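Local coordinates for protein thymidylate synthase ThyX (Streptomyces cacaoi subsp. asoensis, PDB 4P5A) that is a flavin-dependent UMP/dUMP methylase, probably converting dUMP to dTMP by reductive methylation with methylenetetrahydrofolate as methyl donor and NADPH as reductant, at residues R75-H83 and P170-Y178; P4-I12 and T142-Q153. One frame throughout, in Å; residues are numbered along the deposited sequence. Where two conformers were deposited one is given.

Interaction 1. Residues R75-H83 and P170-Y178. With 5BU (5-bromo-uridine-5'-monophosphate), chain F.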
loop_
_atom_site.group_PDB
_atom_site.type_symbol
_atom_site.label_atom_id
_atom_site.label_comp_id
_atom_site.label_asym_id
_atom_site.label_seq_id
_atom_site.Cartn_x
_atom_site.Cartn_y
_atom_site.Cartn_z
ATOM N N ARG B 75 18.229 -13.042 -9.748
ATOM C CA ARG B 75 18.075 -14.441 -10.034
ATOM C C ARG B 75 18.263 -15.307 -8.782
ATOM O O ARG B 75 19.315 -15.227 -8.103
ATOM C CB ARG B 75 19.127 -14.850 -11.090
ATOM C CG ARG B 75 18.949 -16.325 -11.609
ATOM C CD ARG B 75 19.953 -16.662 -12.829
ATOM N NE ARG B 75 20.303 -15.435 -13.556
ATOM C CZ ARG B 75 19.662 -14.955 -14.625
ATOM N NH1 ARG B 75 18.633 -15.613 -15.176
ATOM N NH2 ARG B 75 20.058 -13.815 -15.162
ATOM N N ALA B 76 17.247 -16.101 -8.426
ATOM C CA ALA B 76 17.274 -16.779 -7.115
ATOM C C ALA B 76 16.290 -17.913 -7.239
ATOM O O ALA B 76 15.355 -17.852 -8.077
ATOM C CB ALA B 76 16.847 -15.771 -5.947
ATOM N N PRO B 77 16.399 -18.943 -6.330
ATOM C CA PRO B 77 15.455 -20.034 -6.293
ATOM C C PRO B 77 14.078 -19.549 -5.822
ATOM O O PRO B 77 13.983 -18.537 -5.086
ATOM C CB PRO B 77 16.084 -21.022 -5.289
ATOM C CG PRO B 77 16.947 -20.154 -4.378
ATOM C CD PRO B 77 17.478 -19.043 -5.312
ATOM N N ILE B 78 13.050 -20.195 -6.292
ATOM C CA ILE B 78 11.683 -19.804 -5.894
ATOM C C ILE B 78 11.495 -19.630 -4.365
ATOM O O ILE B 78 10.851 -18.663 -3.941
ATOM C CB ILE B 78 10.703 -20.882 -6.431
ATOM C CG1 ILE B 78 10.597 -20.678 -7.931
ATOM C CG2 ILE B 78 9.285 -20.743 -5.758
ATOM C CD1 ILE B 78 9.783 -21.754 -8.611
ATOM N N PHE B 79 12.061 -20.514 -3.529
ATOM C CA PHE B 79 11.813 -20.269 -2.134
ATOM C C PHE B 79 12.309 -18.925 -1.622
ATOM O O PHE B 79 11.782 -18.423 -0.632
ATOM C CB PHE B 79 12.289 -21.397 -1.207
ATOM C CG PHE B 79 13.781 -21.498 -1.093
ATOM C CD1 PHE B 79 14.547 -22.185 -2.062
ATOM C CD2 PHE B 79 14.433 -20.837 -0.038
ATOM C CE1 PHE B 79 15.985 -22.216 -1.932
ATOM C CE2 PHE B 79 15.828 -20.844 0.065
ATOM C CZ PHE B 79 16.597 -21.484 -0.907
ATOM N N THR B 80 13.376 -18.396 -2.213
ATOM C CA THR B 80 13.915 -17.085 -1.813
ATOM C C THR B 80 13.147 -15.951 -2.510
ATOM O O THR B 80 12.938 -14.909 -1.914
ATOM C CB THR B 80 15.394 -17.031 -2.260
ATOM O OG1 THR B 80 16.107 -17.994 -1.467
ATOM C CG2 THR B 80 16.012 -15.649 -1.969
ATOM N N VAL B 81 12.712 -16.192 -3.745
ATOM C CA VAL B 81 11.796 -15.169 -4.357
ATOM C C VAL B 81 10.529 -14.959 -3.552
ATOM O O VAL B 81 10.034 -13.825 -3.476
ATOM C CB VAL B 81 11.446 -15.618 -5.786
ATOM C CG1 VAL B 81 10.490 -14.612 -6.486
ATOM C CG2 VAL B 81 12.764 -15.630 -6.572
ATOM N N ARG B 82 10.014 -16.047 -2.987
ATOM C CA ARG B 82 8.859 -15.920 -2.090
ATOM C C ARG B 82 9.154 -14.933 -0.965
ATOM O O ARG B 82 8.219 -14.162 -0.667
ATOM C CB ARG B 82 8.354 -17.234 -1.486
ATOM C CG ARG B 82 8.013 -18.240 -2.630
ATOM C CD ARG B 82 6.599 -18.859 -2.314
ATOM N NE ARG B 82 6.495 -19.663 -1.187
ATOM C CZ ARG B 82 5.379 -19.811 -0.451
ATOM N NH1 ARG B 82 5.415 -20.690 0.464
ATOM N NH2 ARG B 82 4.269 -19.092 -0.606
ATOM N N HIS B 83 10.298 -15.023 -0.294
ATOM C CA HIS B 83 10.627 -14.092 0.766
ATOM C C HIS B 83 10.654 -12.639 0.224
ATOM O O HIS B 83 10.068 -11.778 0.870
ATOM C CB HIS B 83 11.959 -14.458 1.448
ATOM C CG HIS B 83 11.928 -15.846 2.001
ATOM N ND1 HIS B 83 13.072 -16.502 2.442
ATOM C CD2 HIS B 83 10.888 -16.673 2.241
ATOM C CE1 HIS B 83 12.726 -17.680 2.919
ATOM N NE2 HIS B 83 11.404 -17.794 2.858
ATOM N N PRO B 170 10.875 -28.346 -8.086
ATOM C CA PRO B 170 11.071 -28.075 -6.705
ATOM C C PRO B 170 11.152 -26.566 -6.460
ATOM O O PRO B 170 11.380 -25.752 -7.405
ATOM C CB PRO B 170 12.455 -28.678 -6.435
ATOM C CG PRO B 170 13.183 -28.601 -7.721
ATOM C CD PRO B 170 12.084 -28.872 -8.730
ATOM N N VAL B 171 11.031 -26.189 -5.206
ATOM C CA VAL B 171 11.107 -24.765 -4.838
ATOM C C VAL B 171 12.516 -24.212 -4.955
ATOM O O VAL B 171 12.747 -22.968 -4.815
ATOM C CB VAL B 171 10.540 -24.512 -3.436
ATOM C CG1 VAL B 171 8.998 -24.831 -3.332
ATOM C CG2 VAL B 171 11.348 -25.278 -2.396
ATOM N N SER B 172 13.498 -25.077 -5.253
ATOM C CA SER B 172 14.846 -24.658 -5.521
ATOM C C SER B 172 15.114 -24.233 -6.953
ATOM O O SER B 172 16.219 -23.811 -7.288
ATOM C CB SER B 172 15.791 -25.829 -5.177
ATOM O OG SER B 172 15.442 -26.902 -6.099
ATOM N N THR B 173 14.110 -24.403 -7.823
ATOM C CA THR B 173 14.225 -24.030 -9.217
ATOM C C THR B 173 14.530 -22.498 -9.316
ATOM O O THR B 173 13.886 -21.738 -8.629
ATOM C CB THR B 173 12.842 -24.253 -9.925
ATOM O OG1 THR B 173 12.531 -25.661 -9.823
ATOM C CG2 THR B 173 12.988 -23.936 -11.425
ATOM N N TYR B 174 15.484 -22.098 -10.139
ATOM C CA TYR B 174 15.809 -20.655 -10.265
ATOM C C TYR B 174 14.699 -19.931 -11.032
ATOM O O TYR B 174 14.118 -20.504 -12.017
ATOM C CB TYR B 174 17.117 -20.483 -11.020
ATOM C CG TYR B 174 18.298 -20.502 -10.094
ATOM C CD1 TYR B 174 18.749 -19.358 -9.471
ATOM C CD2 TYR B 174 18.967 -21.723 -9.825
ATOM C CE1 TYR B 174 19.879 -19.406 -8.601
ATOM C CE2 TYR B 174 20.092 -21.774 -9.027
ATOM C CZ TYR B 174 20.555 -20.599 -8.438
ATOM O OH TYR B 174 21.672 -20.578 -7.653
ATOM N N SER B 175 14.413 -18.701 -10.565
ATOM C CA SER B 175 13.567 -17.812 -11.282
ATOM C C SER B 175 14.309 -16.461 -11.418
ATOM O O SER B 175 15.406 -16.296 -10.893
ATOM C CB SER B 175 12.230 -17.713 -10.487
ATOM O OG SER B 175 11.234 -17.099 -11.356
ATOM N N VAL B 176 13.746 -15.552 -12.216
ATOM C CA VAL B 176 14.388 -14.315 -12.503
ATOM C C VAL B 176 13.298 -13.266 -12.493
ATOM O O VAL B 176 12.193 -13.559 -12.982
ATOM C CB VAL B 176 15.150 -14.337 -13.840
ATOM C CG1 VAL B 176 14.287 -14.578 -15.028
ATOM C CG2 VAL B 176 15.945 -13.095 -14.021
ATOM N N LEU B 177 13.568 -12.092 -11.947
ATOM C CA LEU B 177 12.503 -11.058 -11.899
ATOM C C LEU B 177 13.179 -9.678 -11.810
ATOM O O LEU B 177 14.366 -9.562 -11.456
ATOM C CB LEU B 177 11.606 -11.268 -10.613
ATOM C CG LEU B 177 12.315 -11.088 -9.275
ATOM C CD1 LEU B 177 11.216 -10.672 -8.191
ATOM C CD2 LEU B 177 12.970 -12.330 -8.663
ATOM N N TYR B 178 12.402 -8.629 -12.152
ATOM C CA TYR B 178 12.747 -7.271 -11.787
ATOM C C TYR B 178 12.053 -6.958 -10.469
ATOM O O TYR B 178 10.865 -7.357 -10.258
ATOM C CB TYR B 178 12.156 -6.345 -12.847
ATOM C CG TYR B 178 13.086 -6.060 -14.016
ATOM C CD1 TYR B 178 13.046 -4.814 -14.696
ATOM C CD2 TYR B 178 13.935 -7.035 -14.505
ATOM C CE1 TYR B 178 13.870 -4.601 -15.877
ATOM C CE2 TYR B 178 14.732 -6.844 -15.667
ATOM C CZ TYR B 178 14.700 -5.568 -16.324
ATOM O OH TYR B 178 15.561 -5.468 -17.438
HETATM P P 5BU F . 8.905 -20.529 4.379
HETATM O OP1 5BU F . 8.227 -21.797 3.921
HETATM O OP2 5BU F . 9.179 -20.442 5.895
HETATM O OP3 5BU F . 10.169 -20.147 3.527
HETATM O "O5'" 5BU F . 7.820 -19.328 4.100
HETATM C "C5'" 5BU F . 6.510 -19.568 4.342
HETATM C "C4'" 5BU F . 5.702 -18.197 4.027
HETATM O "O4'" 5BU F . 6.179 -17.175 4.972
HETATM C "C3'" 5BU F . 6.036 -17.639 2.649
HETATM O "O3'" 5BU F . 4.943 -16.795 2.175
HETATM C "C2'" 5BU F . 7.213 -16.731 2.972
HETATM O "O2'" 5BU F . 7.327 -15.690 1.976
HETATM C "C1'" 5BU F . 6.992 -16.193 4.368
HETATM N N1 5BU F . 8.211 -16.129 5.211
HETATM C C2 5BU F . 9.213 -15.246 4.819
HETATM O O2 5BU F . 8.939 -14.472 3.872
HETATM N N3 5BU F . 10.426 -15.196 5.409
HETATM C C4 5BU F . 10.700 -16.059 6.477
HETATM O O4 5BU F . 11.776 -16.019 7.017
HETATM C C5 5BU F . 9.668 -16.947 6.842
HETATM C C6 5BU F . 8.456 -17.064 6.251
HETATM BR BR 5BU F . 9.938 -18.012 8.440
#
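The Phe-79 ring meets Val-171 O at its edge, near the ring plane, with CD1 3.4 Å from that oxygen, while Thr-80 OG1 stands over one face. Its chi1 of 71° places CG between the backbone N and the carbonyl carbon, which keeps the ring edge beside the oxygen that its own amide binds. The Tyr-174 ring lies obliquely: CD1 is 3.7 Å from Arg-75 CG, and Pro-77 runs alongside. One face of the Arg-75 guanidinium receives Val-176 CG2. At the end of 75-83, N3 of the bromouracil sits over one face of His-83 and Phe-79 O over the centre of the other. At the ring's edge, in plane, NE2 donates to 5BU OP3 (2.7 Å, 166° at the hydrogen). Ribose C3' lies over one face of the Arg-82 guanidinium, toward its rim, and this group forms a salt bridge with Glu-94 of the second subunit; that subunit also supplies Arg-166 and Arg-98 to the nucleotide.

Strands 75-77 and 174-178 are neighbours in the four-stranded antiparallel sheet. Ala-76 and Ser-175 form a hydrogen-bonded pair, with Ser-175 N to Ala-76 O at 2.8 Å and nearly straight (175°). The return bond, Ala-76 N to Ser-175 O, is 3.1 Å. Beyond Pro-77, the N-cap, the partners change: Ile-78 N binds Thr-173 O and Phe-79 N binds Val-171 O of the type I turn, each at 2.9 Å. Val-81 CG2 and Leu-177 CD2 meet tip to tip at 3.9 Å.

Two amides of the helix's first turn, which lack carbonyls within their own helix, are thus satisfied by the turn that leads into strand 174-178. The same helix presents Arg-82 and His-83 to the nucleotide, and its orientation there is probably set in part by those bonds.

Interaction 2. Residues P4-I12 and T142-Q153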
loop_
_atom_site.group_PDB
_atom_site.type_symbol
_atom_site.label_atom_id
_atom_site.label_comp_id
_atom_site.label_asym_id
_atom_site.label_seq_id
_atom_site.Cartn_x
_atom_site.Cartn_y
_atom_site.Cartn_z
ATOM N N PRO B 4 17.871 -33.680 -21.424
ATOM C CA PRO B 4 18.665 -32.536 -20.952
ATOM C C PRO B 4 19.088 -32.677 -19.467
ATOM O O PRO B 4 18.274 -33.043 -18.579
ATOM C CB PRO B 4 17.757 -31.306 -21.207
ATOM C CG PRO B 4 16.335 -31.863 -21.425
ATOM C CD PRO B 4 16.418 -33.401 -21.376
ATOM N N ARG B 5 20.380 -32.440 -19.232
ATOM C CA ARG B 5 21.002 -32.529 -17.909
ATOM C C ARG B 5 20.556 -31.312 -17.058
ATOM O O ARG B 5 20.342 -30.189 -17.586
ATOM C CB ARG B 5 22.518 -32.488 -18.062
ATOM C CG ARG B 5 23.272 -33.335 -17.078
ATOM C CD ARG B 5 23.697 -34.651 -17.735
ATOM N NE ARG B 5 24.784 -35.316 -17.004
ATOM C CZ ARG B 5 24.998 -36.640 -17.031
ATOM N NH1 ARG B 5 24.175 -37.428 -17.746
ATOM N NH2 ARG B 5 26.024 -37.183 -16.342
ATOM N N ILE B 6 20.426 -31.539 -15.763
ATOM C CA ILE B 6 20.161 -30.444 -14.890
ATOM C C ILE B 6 21.474 -29.705 -14.609
ATOM O O ILE B 6 22.588 -30.294 -14.655
ATOM C CB ILE B 6 19.570 -30.906 -13.546
ATOM C CG1 ILE B 6 20.514 -31.857 -12.763
ATOM C CG2 ILE B 6 18.153 -31.664 -13.712
ATOM C CD1 ILE B 6 20.096 -31.918 -11.285
ATOM N N GLU B 7 21.355 -28.444 -14.152
ATOM C CA GLU B 7 22.472 -27.680 -13.695
ATOM C C GLU B 7 22.294 -27.317 -12.191
ATOM O O GLU B 7 21.224 -26.757 -11.791
ATOM C CB GLU B 7 22.626 -26.420 -14.545
ATOM C CG GLU B 7 23.717 -25.546 -14.016
ATOM C CD GLU B 7 23.781 -24.169 -14.689
ATOM O OE1 GLU B 7 22.808 -23.696 -15.347
ATOM O OE2 GLU B 7 24.847 -23.540 -14.527
ATOM N N LEU B 8 23.253 -27.696 -11.329
ATOM C CA LEU B 8 23.229 -27.206 -9.957
ATOM C C LEU B 8 24.062 -25.956 -9.796
ATOM O O LEU B 8 25.205 -25.900 -10.227
ATOM C CB LEU B 8 23.760 -28.218 -8.965
ATOM C CG LEU B 8 23.149 -29.605 -9.134
ATOM C CD1 LEU B 8 23.994 -30.572 -8.263
ATOM C CD2 LEU B 8 21.746 -29.564 -8.637
ATOM N N ARG B 9 23.510 -24.960 -9.110
ATOM C CA ARG B 9 24.231 -23.690 -8.885
ATOM C C ARG B 9 24.030 -23.284 -7.443
ATOM O O ARG B 9 23.076 -23.725 -6.811
ATOM C CB ARG B 9 23.694 -22.585 -9.801
ATOM C CG ARG B 9 23.635 -22.898 -11.277
ATOM C CD ARG B 9 23.206 -21.681 -12.126
ATOM N NE ARG B 9 24.179 -20.573 -12.068
ATOM C CZ ARG B 9 25.041 -20.247 -13.033
ATOM N NH1 ARG B 9 25.076 -20.921 -14.177
ATOM N NH2 ARG B 9 25.866 -19.222 -12.855
ATOM N N SER B 10 24.931 -22.441 -6.912
ATOM C CA SER B 10 24.781 -21.943 -5.573
ATOM C C SER B 10 24.737 -20.436 -5.536
ATOM O O SER B 10 24.842 -19.878 -4.447
ATOM C CB SER B 10 25.953 -22.380 -4.714
ATOM O OG SER B 10 25.924 -23.796 -4.490
ATOM N N ASP B 11 24.720 -19.781 -6.688
ATOM C CA ASP B 11 24.904 -18.327 -6.648
ATOM C C ASP B 11 23.499 -17.674 -6.673
ATOM O O ASP B 11 22.532 -18.260 -7.161
ATOM C CB ASP B 11 25.713 -17.796 -7.831
ATOM C CG ASP B 11 25.144 -18.217 -9.193
ATOM O OD1 ASP B 11 24.372 -19.205 -9.287
ATOM O OD2 ASP B 11 25.466 -17.549 -10.203
ATOM N N ILE B 12 23.457 -16.496 -6.108
ATOM C CA ILE B 12 22.217 -15.730 -6.109
ATOM C C ILE B 12 22.661 -14.398 -6.621
ATOM O O ILE B 12 23.625 -13.841 -6.072
ATOM C CB ILE B 12 21.832 -15.494 -4.680
ATOM C CG1 ILE B 12 21.578 -16.782 -3.918
ATOM C CG2 ILE B 12 20.515 -14.739 -4.690
ATOM C CD1 ILE B 12 20.398 -17.417 -4.251
ATOM N N THR B 142 20.551 -33.580 -5.776
ATOM C CA THR B 142 20.791 -34.046 -7.118
ATOM C C THR B 142 19.760 -35.086 -7.536
ATOM O O THR B 142 19.220 -35.013 -8.636
ATOM C CB THR B 142 22.233 -34.611 -7.275
ATOM O OG1 THR B 142 23.130 -33.543 -7.044
ATOM C CG2 THR B 142 22.483 -35.126 -8.735
ATOM N N ARG B 143 19.487 -36.054 -6.672
ATOM C CA ARG B 143 18.636 -37.148 -7.087
ATOM C C ARG B 143 17.186 -36.639 -7.271
ATOM O O ARG B 143 16.480 -36.957 -8.253
ATOM C CB ARG B 143 18.669 -38.235 -6.006
ATOM C CG ARG B 143 18.154 -39.577 -6.432
ATOM C CD ARG B 143 16.781 -39.745 -5.992
ATOM N NE ARG B 143 16.166 -41.043 -6.261
ATOM C CZ ARG B 143 15.609 -41.798 -5.336
ATOM N NH1 ARG B 143 15.658 -41.441 -4.048
ATOM N NH2 ARG B 143 15.011 -42.942 -5.697
ATOM N N ALA B 144 16.744 -35.880 -6.305
ATOM C CA ALA B 144 15.347 -35.329 -6.403
ATOM C C ALA B 144 15.210 -34.410 -7.614
ATOM O O ALA B 144 14.194 -34.504 -8.314
ATOM C CB ALA B 144 15.062 -34.635 -5.185
ATOM N N TYR B 145 16.206 -33.533 -7.869
ATOM C CA TYR B 145 16.071 -32.553 -8.987
ATOM C C TYR B 145 16.112 -33.315 -10.323
ATOM O O TYR B 145 15.397 -32.961 -11.255
ATOM C CB TYR B 145 17.179 -31.529 -8.988
ATOM C CG TYR B 145 17.320 -30.649 -7.732
ATOM C CD1 TYR B 145 16.301 -30.587 -6.754
ATOM C CD2 TYR B 145 18.445 -29.853 -7.572
ATOM C CE1 TYR B 145 16.465 -29.776 -5.615
ATOM C CE2 TYR B 145 18.616 -29.065 -6.486
ATOM C CZ TYR B 145 17.605 -29.020 -5.502
ATOM O OH TYR B 145 17.771 -28.188 -4.419
ATOM N N GLU B 146 16.971 -34.362 -10.416
ATOM C CA GLU B 146 17.006 -35.129 -11.671
ATOM C C GLU B 146 15.680 -35.815 -11.992
ATOM O O GLU B 146 15.270 -35.753 -13.173
ATOM C CB GLU B 146 18.138 -36.214 -11.639
ATOM C CG GLU B 146 19.477 -35.624 -11.613
ATOM C CD GLU B 146 20.554 -36.704 -11.512
ATOM O OE1 GLU B 146 20.282 -37.736 -10.818
ATOM O OE2 GLU B 146 21.653 -36.474 -12.117
ATOM N N VAL B 147 15.000 -36.418 -10.992
ATOM C CA VAL B 147 13.729 -37.058 -11.245
ATOM C C VAL B 147 12.647 -36.010 -11.536
ATOM O O VAL B 147 11.903 -36.167 -12.487
ATOM C CB VAL B 147 13.303 -37.847 -10.017
ATOM C CG1 VAL B 147 11.810 -38.305 -10.031
ATOM C CG2 VAL B 147 14.239 -39.079 -9.911
ATOM N N ALA B 148 12.676 -34.891 -10.801
ATOM C CA ALA B 148 11.702 -33.819 -11.111
ATOM C C ALA B 148 11.837 -33.350 -12.547
ATOM O O ALA B 148 10.826 -33.203 -13.282
ATOM C CB ALA B 148 11.917 -32.639 -10.098
ATOM N N PHE B 149 13.061 -33.076 -12.962
ATOM C CA PHE B 149 13.218 -32.483 -14.260
ATOM C C PHE B 149 12.914 -33.529 -15.332
ATOM O O PHE B 149 12.368 -33.185 -16.416
ATOM C CB PHE B 149 14.563 -31.835 -14.406
ATOM C CG PHE B 149 14.623 -30.956 -15.584
ATOM C CD1 PHE B 149 15.216 -31.376 -16.729
ATOM C CD2 PHE B 149 13.918 -29.722 -15.578
ATOM C CE1 PHE B 149 15.202 -30.548 -17.884
ATOM C CE2 PHE B 149 13.928 -28.864 -16.699
ATOM C CZ PHE B 149 14.541 -29.309 -17.869
ATOM N N GLU B 150 13.268 -34.786 -15.065
ATOM C CA GLU B 150 13.003 -35.821 -16.094
ATOM C C GLU B 150 11.473 -35.969 -16.294
ATOM O O GLU B 150 10.968 -36.110 -17.454
ATOM C CB GLU B 150 13.682 -37.131 -15.640
ATOM C CG GLU B 150 13.157 -38.383 -16.333
ATOM C CD GLU B 150 13.676 -39.643 -15.616
ATOM O OE1 GLU B 150 14.744 -39.551 -14.946
ATOM O OE2 GLU B 150 12.981 -40.688 -15.689
ATOM N N GLU B 151 10.727 -35.881 -15.181
ATOM C CA GLU B 151 9.280 -35.962 -15.258
ATOM C C GLU B 151 8.657 -34.702 -15.870
ATOM O O GLU B 151 7.667 -34.811 -16.589
ATOM C CB GLU B 151 8.607 -36.273 -13.897
ATOM C CG GLU B 151 8.992 -37.639 -13.246
ATOM C CD GLU B 151 8.684 -38.848 -14.185
ATOM O OE1 GLU B 151 7.774 -38.782 -15.051
ATOM O OE2 GLU B 151 9.482 -39.819 -14.083
ATOM N N TYR B 152 9.222 -33.524 -15.570
ATOM C CA TYR B 152 8.744 -32.288 -16.196
ATOM C C TYR B 152 8.899 -32.429 -17.707
ATOM O O TYR B 152 7.957 -32.167 -18.462
ATOM C CB TYR B 152 9.598 -31.127 -15.690
ATOM C CG TYR B 152 9.342 -29.807 -16.317
ATOM C CD1 TYR B 152 10.342 -29.111 -17.023
ATOM C CD2 TYR B 152 8.083 -29.186 -16.140
ATOM C CE1 TYR B 152 10.109 -27.834 -17.580
ATOM C CE2 TYR B 152 7.840 -27.880 -16.702
ATOM C CZ TYR B 152 8.867 -27.231 -17.394
ATOM O OH TYR B 152 8.650 -26.006 -17.965
ATOM N N GLN B 153 10.081 -32.858 -18.141
ATOM C CA GLN B 153 10.272 -32.965 -19.613
ATOM C C GLN B 153 9.382 -34.039 -20.226
ATOM O O GLN B 153 8.918 -33.879 -21.354
ATOM C CB GLN B 153 11.741 -33.309 -19.885
ATOM C CG GLN B 153 12.697 -32.159 -19.699
ATOM C CD GLN B 153 12.364 -30.975 -20.585
ATOM O OE1 GLN B 153 12.247 -31.132 -21.768
ATOM N NE2 GLN B 153 12.213 -29.761 -19.986
#
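Ile-6 lies across the middle of helix 131-157 and has more surface buried here than any other residue of the contact. CD1 reaches Tyr-145 CB at 3.7 Å and Glu-146 CG at 3.8 Å, crossing both side chains at about a right angle. CG2 slides past Phe-149 and touches its CB at 3.7 Å. A chi1 of 60° sets CG1 between the backbone N and the carbonyl carbon and leaves CG2 beside the N, which lets both arms reach the helix. An alanine here would remove both arms and would probably open a gap over the helix between Tyr-145 and Phe-149, leaving Phe-149 CB and Glu-146 CG without their apolar partner.

Strand 7-9 pairs in parallel with strand 105-107, and the chain from Pro-4 to Leu-8 runs over helix 131-157: Pro-4, Ile-6 and Leu-8, every second residue, point toward it. They meet Phe-149 and Gln-153, then Tyr-145, Glu-146 and Phe-149, then Thr-142 and Tyr-145, so the chain descends the helix antiparallel to it.

Leu-8 splits its methyls: CD2 comes to the edge of the Tyr-145 ring, 3.5 Å from CD2 there, whereas CD1 packs closely on Thr-142 OG1 at 3.3 Å. That hydroxyl is hydrogen-bonded to Val-138 O, and Tyr-145 OH to Tyr-107 O. Phe-149 receives Pro-4 CG at its edge, in the ring plane, 3.9 Å from CE1, with Phe-106 also packed against it.

How the interactions relate
The segments of the two interactions alternate along the chain, and their centres lie 14 Å apart. Direct links bridge them: Tyr-174 OH and Asp-11 O, 2.5 Å apart, probably hydrogen-bond, Pro-77 CD packs on Ile-12 CD1 at 3.5 Å, and Ser-172 OG lies 3.1 Å from Tyr-145 CZ. Strand 105-107 lies next to both, touching Pro-77 and Thr-173 in interaction 1 and Ile-6 and Phe-149 in interaction 2. Only interaction 1 contacts 5BU; the Phe-149 side chain is about 13 Å from a bound 5BU. Interaction 2 packs the N-terminal chain on helix 131-157, away from the nucleotide, which helix 78-84 of interaction 1 meets. Both contacts also touch the second subunit.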